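Local coordinates for glycosyl hydrolases family 31 family protein (Aspergillus niger, PDB 6DRU) that hydrolyses xyloglucan oligosaccharides as a family 31 glycoside hydrolase, releasing alpha-xylose from the glucose at their non-reducing end, at residues 291-299 against 375-384; 324-332 against 357-365. One frame throughout, in Å; residues are numbered along the deposited sequence.

Contact 1 of 2, residues 291-299 against 375-384. With NAG (2-acetamido-2-deoxy-beta-D-glucopyranose), chain D.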
loop_
_atom_site.group_PDB
_atom_site.type_symbol
_atom_site.label_atom_id
_atom_site.label_comp_id
_atom_site.label_asym_id
_atom_site.label_seq_id
_atom_site.Cartn_x
_atom_site.Cartn_y
_atom_site.Cartn_z
ATOM N N HIS A 291 13.313 11.219 34.766
ATOM C CA HIS A 291 12.779 10.315 33.758
ATOM C C HIS A 291 12.595 11.063 32.445
ATOM O O HIS A 291 12.411 12.283 32.428
ATOM C CB HIS A 291 11.441 9.703 34.198
ATOM C CG HIS A 291 11.440 9.189 35.605
ATOM N ND1 HIS A 291 10.907 9.904 36.657
ATOM C CD2 HIS A 291 11.905 8.033 36.133
ATOM C CE1 HIS A 291 11.043 9.210 37.772
ATOM N NE2 HIS A 291 11.645 8.070 37.482
ATOM N N GLN A 292 12.644 10.314 31.344
ATOM C CA GLN A 292 12.384 10.877 30.022
ATOM C C GLN A 292 10.916 11.274 29.931
ATOM O O GLN A 292 10.028 10.416 29.970
ATOM C CB GLN A 292 12.737 9.868 28.934
ATOM C CG GLN A 292 14.218 9.607 28.771
ATOM C CD GLN A 292 14.502 8.615 27.662
ATOM O OE1 GLN A 292 14.523 8.970 26.484
ATOM N NE2 GLN A 292 14.716 7.359 28.035
ATOM N N GLY A 293 10.655 12.570 29.804
ATOM C CA GLY A 293 9.306 13.092 29.771
ATOM C C GLY A 293 8.920 13.875 31.004
ATOM O O GLY A 293 7.857 14.510 31.007
ATOM N N ASP A 294 9.740 13.840 32.057
ATOM C CA ASP A 294 9.453 14.633 33.248
ATOM C C ASP A 294 9.597 16.123 32.965
ATOM O O ASP A 294 8.837 16.938 33.502
ATOM C CB ASP A 294 10.372 14.210 34.394
ATOM C CG ASP A 294 9.932 12.912 35.046
ATOM O OD1 ASP A 294 8.921 12.330 34.597
ATOM O OD2 ASP A 294 10.596 12.472 36.008
ATOM N N TRP A 295 10.563 16.494 32.125
ATOM C CA TRP A 295 10.797 17.882 31.734
ATOM C C TRP A 295 10.976 18.769 32.965
ATOM O O TRP A 295 10.271 19.758 33.175
ATOM C CB TRP A 295 9.674 18.379 30.823
ATOM C CG TRP A 295 9.674 17.661 29.513
ATOM C CD1 TRP A 295 10.768 17.322 28.770
ATOM C CD2 TRP A 295 8.538 17.151 28.808
ATOM N NE1 TRP A 295 10.383 16.654 27.636
ATOM C CE2 TRP A 295 9.018 16.534 27.635
ATOM C CE3 TRP A 295 7.161 17.166 29.047
ATOM C CZ2 TRP A 295 8.171 15.937 26.707
ATOM C CZ3 TRP A 295 6.323 16.573 28.123
ATOM C CH2 TRP A 295 6.830 15.967 26.968
ATOM N N ALA A 296 11.950 18.378 33.781
ATOM C CA ALA A 296 12.321 19.067 35.006
ATOM C C ALA A 296 13.642 18.492 35.487
ATOM O O ALA A 296 13.933 17.311 35.268
ATOM C CB ALA A 296 11.248 18.914 36.091
ATOM N N LEU A 297 14.439 19.334 36.135
ATOM C CA LEU A 297 15.711 18.879 36.673
ATOM C C LEU A 297 15.480 17.923 37.835
ATOM O O LEU A 297 14.600 18.139 38.673
ATOM C CB LEU A 297 16.553 20.073 37.120
ATOM C CG LEU A 297 16.969 21.018 35.992
ATOM C CD1 LEU A 297 17.579 22.297 36.545
ATOM C CD2 LEU A 297 17.935 20.323 35.049
ATOM N N ASP A 298 16.267 16.854 37.872
ATOM C CA ASP A 298 16.184 15.882 38.953
ATOM C C ASP A 298 16.487 16.569 40.281
ATOM O O ASP A 298 17.607 17.068 40.470
ATOM C CB ASP A 298 17.161 14.731 38.704
ATOM C CG ASP A 298 17.042 13.617 39.737
ATOM O OD1 ASP A 298 16.127 13.669 40.588
ATOM O OD2 ASP A 298 17.869 12.680 39.690
ATOM N N PRO A 299 15.534 16.625 41.214
ATOM C CA PRO A 299 15.793 17.321 42.484
ATOM C C PRO A 299 16.900 16.695 43.309
ATOM O O PRO A 299 17.492 17.389 44.146
ATOM C CB PRO A 299 14.443 17.241 43.210
ATOM C CG PRO A 299 13.439 16.980 42.134
ATOM C CD PRO A 299 14.150 16.138 41.124
ATOM N N PHE A 375 1.100 21.513 26.619
ATOM C CA PHE A 375 1.480 20.654 27.733
ATOM C C PHE A 375 2.963 20.784 28.044
ATOM O O PHE A 375 3.359 20.815 29.216
ATOM C CB PHE A 375 1.123 19.201 27.417
ATOM C CG PHE A 375 1.390 18.246 28.550
ATOM C CD1 PHE A 375 2.650 17.705 28.745
ATOM C CD2 PHE A 375 0.372 17.884 29.414
ATOM C CE1 PHE A 375 2.890 16.829 29.784
ATOM C CE2 PHE A 375 0.607 17.007 30.452
ATOM C CZ PHE A 375 1.868 16.480 30.637
ATOM N N LEU A 376 3.799 20.870 27.008
ATOM C CA LEU A 376 5.239 20.885 27.233
ATOM C C LEU A 376 5.701 22.228 27.785
ATOM O O LEU A 376 6.594 22.277 28.637
ATOM C CB LEU A 376 5.973 20.547 25.936
ATOM C CG LEU A 376 7.451 20.922 25.848
ATOM C CD1 LEU A 376 8.276 20.052 26.779
ATOM C CD2 LEU A 376 7.939 20.788 24.416
ATOM N N TRP A 377 5.091 23.329 27.333
ATOM C CA TRP A 377 5.457 24.627 27.886
ATOM C C TRP A 377 5.006 24.765 29.331
ATOM O O TRP A 377 5.690 25.410 30.132
ATOM C CB TRP A 377 4.873 25.763 27.049
ATOM C CG TRP A 377 5.304 27.094 27.565
ATOM C CD1 TRP A 377 4.519 28.048 28.139
ATOM C CD2 TRP A 377 6.641 27.609 27.585
ATOM N NE1 TRP A 377 5.281 29.132 28.504
ATOM C CE2 TRP A 377 6.587 28.886 28.176
ATOM C CE3 TRP A 377 7.877 27.115 27.155
ATOM C CZ2 TRP A 377 7.722 29.678 28.344
ATOM C CZ3 TRP A 377 9.002 27.901 27.325
ATOM C CH2 TRP A 377 8.916 29.169 27.914
ATOM N N SER A 378 3.861 24.176 29.683
ATOM C CA SER A 378 3.418 24.204 31.072
ATOM C C SER A 378 4.437 23.538 31.988
ATOM O O SER A 378 4.554 23.907 33.162
ATOM C CB SER A 378 2.055 23.528 31.202
ATOM O OG SER A 378 2.179 22.120 31.106
ATOM N N MET A 379 5.181 22.558 31.471
ATOM C CA MET A 379 6.247 21.935 32.246
ATOM C C MET A 379 7.490 22.817 32.287
ATOM O O MET A 379 8.085 23.015 33.351
ATOM C CB MET A 379 6.587 20.561 31.662
ATOM C CG MET A 379 5.471 19.537 31.786
ATOM S SD MET A 379 5.059 19.147 33.495
ATOM C CE MET A 379 3.405 19.823 33.601
ATOM N N LEU A 380 7.893 23.356 31.133
ATOM C CA LEU A 380 9.112 24.158 31.072
ATOM C C LEU A 380 8.966 25.462 31.849
ATOM O O LEU A 380 9.911 25.903 32.514
ATOM C CB LEU A 380 9.488 24.433 29.616
ATOM C CG LEU A 380 9.770 23.203 28.751
ATOM C CD1 LEU A 380 10.414 23.606 27.431
ATOM C CD2 LEU A 380 10.642 22.207 29.498
ATOM N N LYS A 381 7.793 26.097 31.777
ATOM C CA LYS A 381 7.600 27.342 32.513
ATOM C C LYS A 381 7.538 27.097 34.013
ATOM O O LYS A 381 8.000 27.932 34.798
ATOM C CB LYS A 381 6.329 28.049 32.039
ATOM C CG LYS A 381 5.940 29.246 32.889
ATOM C CD LYS A 381 4.595 29.816 32.472
ATOM C CE LYS A 381 4.347 31.179 33.111
ATOM N NZ LYS A 381 5.612 31.832 33.551
ATOM N N LYS A 382 6.998 25.950 34.425
ATOM C CA LYS A 382 6.887 25.651 35.848
ATOM C C LYS A 382 8.245 25.338 36.465
ATOM O O LYS A 382 8.563 25.822 37.557
ATOM C CB LYS A 382 5.934 24.474 36.048
ATOM C CG LYS A 382 5.792 24.008 37.483
ATOM C CD LYS A 382 5.020 22.698 37.552
ATOM C CE LYS A 382 3.770 22.738 36.683
ATOM N NZ LYS A 382 3.099 21.409 36.598
ATOM N N ASN A 383 9.063 24.543 35.777
ATOM C CA ASN A 383 10.292 24.014 36.353
ATOM C C ASN A 383 11.551 24.741 35.901
ATOM O O ASN A 383 12.614 24.521 36.491
ATOM C CB ASN A 383 10.421 22.524 36.019
ATOM C CG ASN A 383 9.226 21.725 36.487
ATOM O OD1 ASN A 383 8.585 21.026 35.702
ATOM N ND2 ASN A 383 8.912 21.829 37.772
ATOM N N TYR A 384 11.469 25.590 34.878
ATOM C CA TYR A 384 12.659 26.275 34.389
ATOM C C TYR A 384 12.443 27.782 34.300
ATOM O O TYR A 384 13.123 28.550 34.987
ATOM C CB TYR A 384 13.067 25.727 33.020
ATOM C CG TYR A 384 13.523 24.285 33.027
ATOM C CD1 TYR A 384 14.838 23.952 33.325
ATOM C CD2 TYR A 384 12.640 23.256 32.724
ATOM C CE1 TYR A 384 15.261 22.636 33.329
ATOM C CE2 TYR A 384 13.054 21.936 32.724
ATOM C CZ TYR A 384 14.366 21.633 33.027
ATOM O OH TYR A 384 14.788 20.323 33.029
HETATM C C1 NAG D . 21.745 8.829 36.767
HETATM C C2 NAG D . 21.333 9.220 38.169
HETATM C C3 NAG D . 22.300 10.157 38.792
HETATM C C4 NAG D . 23.702 9.598 38.688
HETATM C C5 NAG D . 24.007 9.342 37.229
HETATM C C6 NAG D . 25.411 8.803 37.066
HETATM C C7 NAG D . 18.891 9.107 38.525
HETATM C C8 NAG D . 17.537 9.781 38.488
HETATM N N2 NAG D . 20.050 9.830 38.139
HETATM O O3 NAG D . 21.914 10.395 40.125
HETATM O O4 NAG D . 24.631 10.510 39.224
HETATM O O5 NAG D . 23.083 8.399 36.744
HETATM O O6 NAG D . 25.414 7.794 36.081
HETATM O O7 NAG D . 18.986 7.951 38.886
HETATM O O HOH W 1 13.570 21.702 36.910
#
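In the TIM-barrel domain, the loop that follows strand 281-284 packs on helix 370-385, and Trp-295 is the side chain that fills the joint. Its indole lies with one face against Leu-376: the methyl CD1 sits 18° off the normal of the five-membered ring, 3.7 Å from its centroid, a CH-pi contact over the middle of the indole. Leu-376 reaches this place because its CG is turned anti to the backbone N (chi1 162°), which carries CD1 out to the indole. Gly-293 O covers the opposite face nearer the rim, so the loop itself backs the ring. At the edge, Phe-375 CE1 comes within 3.8 Å of Trp-295 CZ3, and each atom lies near the plane of the other ring. Met-379 pairs its CB with Trp-295 CB at 3.9 Å.

This is a beta-alpha loop of the barrel, leading toward helix 305-316, and the helix it packs on precedes strand 391-394. Strand 319-328 meets the same indole, since Trp-295 NE1 is hydrogen-bonded to Trp-325 O. Toward the end of the helix the contact passes to Tyr-384, whose ring and hydroxyl lie obliquely against Ala-296 and Leu-297. Its CE1 lies 3.6 Å from Leu-297 CG, and its CE2 is 3.6 Å from Trp-295 O, which approaches the ring edge. A water ties the backbones together, accepting from Leu-297 N at 2.6 Å and donating to Asn-383 O at 3.0 Å. Within the loop, His-291 ND1 donates to Asp-294 OD2 on the syn side of the carboxylate but tilted out of its plane, spanning the ends of a type II turn.

Contact 2 of 2, residues 324-332 against 357-365; sequences LWPSVADDS and WNGSYIRNY. With NAG (2-acetamido-2-deoxy-beta-D-glucopyranose), chain B.
Trp-325 and Trp-357 meet with their side chains crossing at about a right angle, and the six-membered ring of Trp-325 meets the five-membered ring of Trp-357 obliquely. Atom CZ3 of Trp-325 stands above one face of the Trp-357 indole, 3.5 Å from its CG. The ring planes are inclined by 40°, with the centroids 4.3 Å apart. In Trp-357, CG anti to the backbone N (chi1 -180°) carries the indole out to Trp-325 CZ3. Both indoles touch bound sugars of the hydrolysed xyloglucan product: Trp-325 the xylose, Trp-357 a glucose. Next to Trp-357, at the type I' turn 357-360, Asn-358 carries an N-linked NAG through ND2.

Beyond the tryptophans the segments pair as a short antiparallel extension of the barrel strand 319-328. Val-328 and Arg-363 form the hydrogen-bonded pair, with Val-328 N to Arg-363 O at 2.8 Å and Arg-363 N to Val-328 O at 3.0 Å; the second is the straighter, at 164°. Tyr-365 N adds a bond to Pro-326 O. The Pro-326 and Asn-364 side chains lie side by side, pointing the same way, with Pro-326 CG 3.7 Å from Asn-364 ND2. Ile-362 sends CD1 to Ser-327 CB at 3.6 Å and CG2 toward Ala-329 CB. Pro-326 CB abuts the edge of the Tyr-365 ring at CD2, 3.8 Å away, and the far end of that ring is bonded through OH to His-443. The Arg-363 guanidinium reaches the second subunit, where NH2 is hydrogen-bonded to Asn-408 and Tyr-361 of that neighbouring subunit.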
loop_
_atom_site.group_PDB
_atom_site.type_symbol
_atom_site.label_atom_id
_atom_site.label_comp_id
_atom_site.label_asym_id
_atom_site.label_seq_id
_atom_site.Cartn_x
_atom_site.Cartn_y
_atom_site.Cartn_z
ATOM N N LEU A 324 16.324 19.686 26.930
ATOM C CA LEU A 324 15.163 18.811 26.982
ATOM C C LEU A 324 15.105 17.990 25.703
ATOM O O LEU A 324 15.412 18.492 24.618
ATOM C CB LEU A 324 13.859 19.598 27.170
ATOM C CG LEU A 324 13.442 20.579 26.072
ATOM C CD1 LEU A 324 11.941 20.520 25.845
ATOM C CD2 LEU A 324 13.869 21.991 26.434
ATOM N N TRP A 325 14.726 16.724 25.842
ATOM C CA TRP A 325 14.524 15.829 24.717
ATOM C C TRP A 325 13.034 15.594 24.486
ATOM O O TRP A 325 12.236 15.677 25.425
ATOM C CB TRP A 325 15.215 14.479 24.943
ATOM C CG TRP A 325 16.675 14.478 24.620
ATOM C CD1 TRP A 325 17.527 15.541 24.657
ATOM C CD2 TRP A 325 17.457 13.350 24.208
ATOM N NE1 TRP A 325 18.792 15.146 24.294
ATOM C CE2 TRP A 325 18.775 13.804 24.014
ATOM C CE3 TRP A 325 17.170 12.000 23.985
ATOM C CZ2 TRP A 325 19.804 12.957 23.610
ATOM C CZ3 TRP A 325 18.191 11.160 23.583
ATOM C CH2 TRP A 325 19.493 11.642 23.399
ATOM N N PRO A 326 12.625 15.308 23.247
ATOM C CA PRO A 326 11.204 15.064 22.970
ATOM C C PRO A 326 10.725 13.674 23.355
ATOM O O PRO A 326 9.537 13.379 23.179
ATOM C CB PRO A 326 11.119 15.271 21.452
ATOM C CG PRO A 326 12.456 14.838 20.956
ATOM C CD PRO A 326 13.448 15.231 22.025
ATOM N N SER A 327 11.602 12.825 23.880
ATOM C CA SER A 327 11.242 11.451 24.192
ATOM C C SER A 327 10.496 11.369 25.517
ATOM O O SER A 327 10.764 12.122 26.459
ATOM C CB SER A 327 12.493 10.572 24.247
ATOM O OG SER A 327 13.448 11.104 25.145
ATOM N N VAL A 328 9.552 10.431 25.584
ATOM C CA VAL A 328 8.787 10.162 26.794
ATOM C C VAL A 328 8.827 8.667 27.062
ATOM O O VAL A 328 8.555 7.863 26.164
ATOM C CB VAL A 328 7.329 10.644 26.668
ATOM C CG1 VAL A 328 6.544 10.298 27.926
ATOM C CG2 VAL A 328 7.281 12.139 26.392
ATOM N N ALA A 329 9.160 8.297 28.294
ATOM C CA ALA A 329 9.207 6.908 28.718
ATOM C C ALA A 329 8.052 6.625 29.673
ATOM O O ALA A 329 7.385 7.538 30.168
ATOM C CB ALA A 329 10.552 6.582 29.378
ATOM N N ASP A 330 7.825 5.336 29.937
ATOM C CA ASP A 330 6.720 4.953 30.809
ATOM C C ASP A 330 6.959 5.358 32.257
ATOM O O ASP A 330 5.996 5.604 32.991
ATOM C CB ASP A 330 6.455 3.450 30.712
ATOM C CG ASP A 330 6.059 3.017 29.311
ATOM O OD1 ASP A 330 5.985 1.794 29.065
ATOM O OD2 ASP A 330 5.843 3.895 28.448
ATOM N N ASP A 331 8.219 5.434 32.692
ATOM C CA ASP A 331 8.492 5.829 34.069
ATOM C C ASP A 331 8.238 7.310 34.322
ATOM O O ASP A 331 8.289 7.738 35.480
ATOM C CB ASP A 331 9.932 5.477 34.454
ATOM C CG ASP A 331 10.939 5.860 33.385
ATOM O OD1 ASP A 331 10.760 6.913 32.738
ATOM O OD2 ASP A 331 11.923 5.111 33.205
ATOM N N SER A 332 7.961 8.093 33.283
ATOM C CA SER A 332 7.755 9.521 33.456
ATOM C C SER A 332 6.484 9.796 34.253
ATOM O O SER A 332 5.482 9.085 34.136
ATOM C CB SER A 332 7.671 10.220 32.102
ATOM O OG SER A 332 7.426 11.605 32.268
ATOM N N TRP A 357 16.220 4.949 24.190
ATOM C CA TRP A 357 17.277 5.735 24.812
ATOM C C TRP A 357 17.267 5.440 26.303
ATOM O O TRP A 357 16.208 5.185 26.884
ATOM C CB TRP A 357 17.100 7.239 24.567
ATOM C CG TRP A 357 18.183 8.055 25.196
ATOM C CD1 TRP A 357 18.078 8.848 26.300
ATOM C CD2 TRP A 357 19.551 8.134 24.774
ATOM N NE1 TRP A 357 19.291 9.428 26.584
ATOM C CE2 TRP A 357 20.212 9.005 25.662
ATOM C CE3 TRP A 357 20.277 7.559 23.727
ATOM C CZ2 TRP A 357 21.564 9.313 25.535
ATOM C CZ3 TRP A 357 21.620 7.866 23.603
ATOM C CH2 TRP A 357 22.249 8.735 24.502
ATOM N N ASN A 358 18.456 5.466 26.909
ATOM C CA ASN A 358 18.605 5.275 28.351
ATOM C C ASN A 358 18.074 3.907 28.783
ATOM O O ASN A 358 17.528 3.750 29.877
ATOM C CB ASN A 358 17.919 6.413 29.120
ATOM C CG ASN A 358 18.266 6.428 30.595
ATOM O OD1 ASN A 358 17.408 6.186 31.443
ATOM N ND2 ASN A 358 19.524 6.717 30.909
ATOM N N GLY A 359 18.226 2.909 27.915
ATOM C CA GLY A 359 17.790 1.562 28.219
ATOM C C GLY A 359 16.296 1.341 28.183
ATOM O O GLY A 359 15.833 0.276 28.604
ATOM N N SER A 360 15.526 2.307 27.691
ATOM C CA SER A 360 14.076 2.205 27.624
ATOM C C SER A 360 13.600 2.602 26.236
ATOM O O SER A 360 14.167 3.501 25.609
ATOM C CB SER A 360 13.408 3.096 28.679
ATOM O OG SER A 360 13.937 2.842 29.968
ATOM N N TYR A 361 12.558 1.927 25.759
ATOM C CA TYR A 361 11.920 2.319 24.513
ATOM C C TYR A 361 10.917 3.432 24.781
ATOM O O TYR A 361 10.185 3.400 25.775
ATOM C CB TYR A 361 11.246 1.113 23.858
ATOM C CG TYR A 361 12.242 0.097 23.343
ATOM C CD1 TYR A 361 12.683 -0.943 24.150
ATOM C CD2 TYR A 361 12.757 0.192 22.056
ATOM C CE1 TYR A 361 13.601 -1.869 23.685
ATOM C CE2 TYR A 361 13.677 -0.728 21.583
ATOM C CZ TYR A 361 14.094 -1.756 22.402
ATOM O OH TYR A 361 15.006 -2.673 21.935
ATOM N N ILE A 362 10.891 4.426 23.894
ATOM C CA ILE A 362 10.243 5.701 24.168
ATOM C C ILE A 362 9.296 6.066 23.029
ATOM O O ILE A 362 9.247 5.410 21.987
ATOM C CB ILE A 362 11.272 6.827 24.388
ATOM C CG1 ILE A 362 12.316 6.823 23.267
ATOM C CG2 ILE A 362 11.951 6.665 25.735
ATOM C CD1 ILE A 362 11.976 7.707 22.076
ATOM N N ARG A 363 8.540 7.141 23.255
ATOM C CA ARG A 363 7.670 7.746 22.255
ATOM C C ARG A 363 7.920 9.246 22.243
ATOM O O ARG A 363 7.979 9.873 23.306
ATOM C CB ARG A 363 6.191 7.467 22.555
ATOM C CG ARG A 363 5.856 6.006 22.797
ATOM C CD ARG A 363 4.711 5.865 23.791
ATOM N NE ARG A 363 4.498 4.474 24.180
ATOM C CZ ARG A 363 3.606 3.666 23.615
ATOM N NH1 ARG A 363 2.831 4.110 22.634
ATOM N NH2 ARG A 363 3.488 2.414 24.033
ATOM N N ASN A 364 8.069 9.819 21.052
ATOM C CA ASN A 364 8.237 11.260 20.929
ATOM C C ASN A 364 6.899 11.965 21.095
ATOM O O ASN A 364 5.873 11.509 20.583
ATOM C CB ASN A 364 8.844 11.621 19.574
ATOM C CG ASN A 364 10.358 11.647 19.600
ATOM O OD1 ASN A 364 10.989 11.023 20.453
ATOM N ND2 ASN A 364 10.951 12.376 18.662
ATOM N N TYR A 365 6.913 13.084 21.816
ATOM C CA TYR A 365 5.709 13.890 21.920
ATOM C C TYR A 365 5.389 14.513 20.563
ATOM O O TYR A 365 6.260 14.677 19.703
ATOM C CB TYR A 365 5.869 14.969 22.996
ATOM C CG TYR A 365 6.289 16.330 22.485
ATOM C CD1 TYR A 365 5.441 17.423 22.612
ATOM C CD2 TYR A 365 7.523 16.524 21.872
ATOM C CE1 TYR A 365 5.806 18.672 22.148
ATOM C CE2 TYR A 365 7.897 17.772 21.400
ATOM C CZ TYR A 365 7.033 18.842 21.543
ATOM O OH TYR A 365 7.392 20.088 21.083
HETATM C C1 NAG B . 19.597 6.880 32.370
HETATM C C2 NAG B . 20.687 6.103 33.082
HETATM C C3 NAG B . 20.868 6.453 34.517
HETATM C C4 NAG B . 20.731 7.938 34.776
HETATM C C5 NAG B . 19.487 8.468 34.105
HETATM C C6 NAG B . 19.352 9.951 34.370
HETATM C C7 NAG B . 20.874 3.932 31.920
HETATM C C8 NAG B . 20.515 2.463 31.838
HETATM N N2 NAG B . 20.368 4.722 32.984
HETATM O O3 NAG B . 22.125 5.984 34.951
HETATM O O4 NAG B . 20.645 8.158 36.163
HETATM O O5 NAG B . 19.610 8.239 32.726
HETATM O O6 NAG B . 18.708 10.570 33.280
HETATM O O7 NAG B . 21.593 4.431 31.078
#

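Contact 1 and contact 2 lie side by side in the TIM-barrel domain, their centres about 13 Å apart, and strand 360-364 of the second leads on to helix 370-385 of the first. Loop 291-299 also touches segment 324-332 directly: Gln-292 OE1 is 2.7 Å from Ser-327 OG and Gln-292 O is 2.8 Å from Ala-329 N, both probable hydrogen bonds. Gln-292 NE2 bonds to Trp-357 O as well, so one side chain joins both segments of contact 2. At their nearest, the side chain of Trp-325 is about 3 Å from that of the active-site Asp-395, that of Trp-295 about 10 Å.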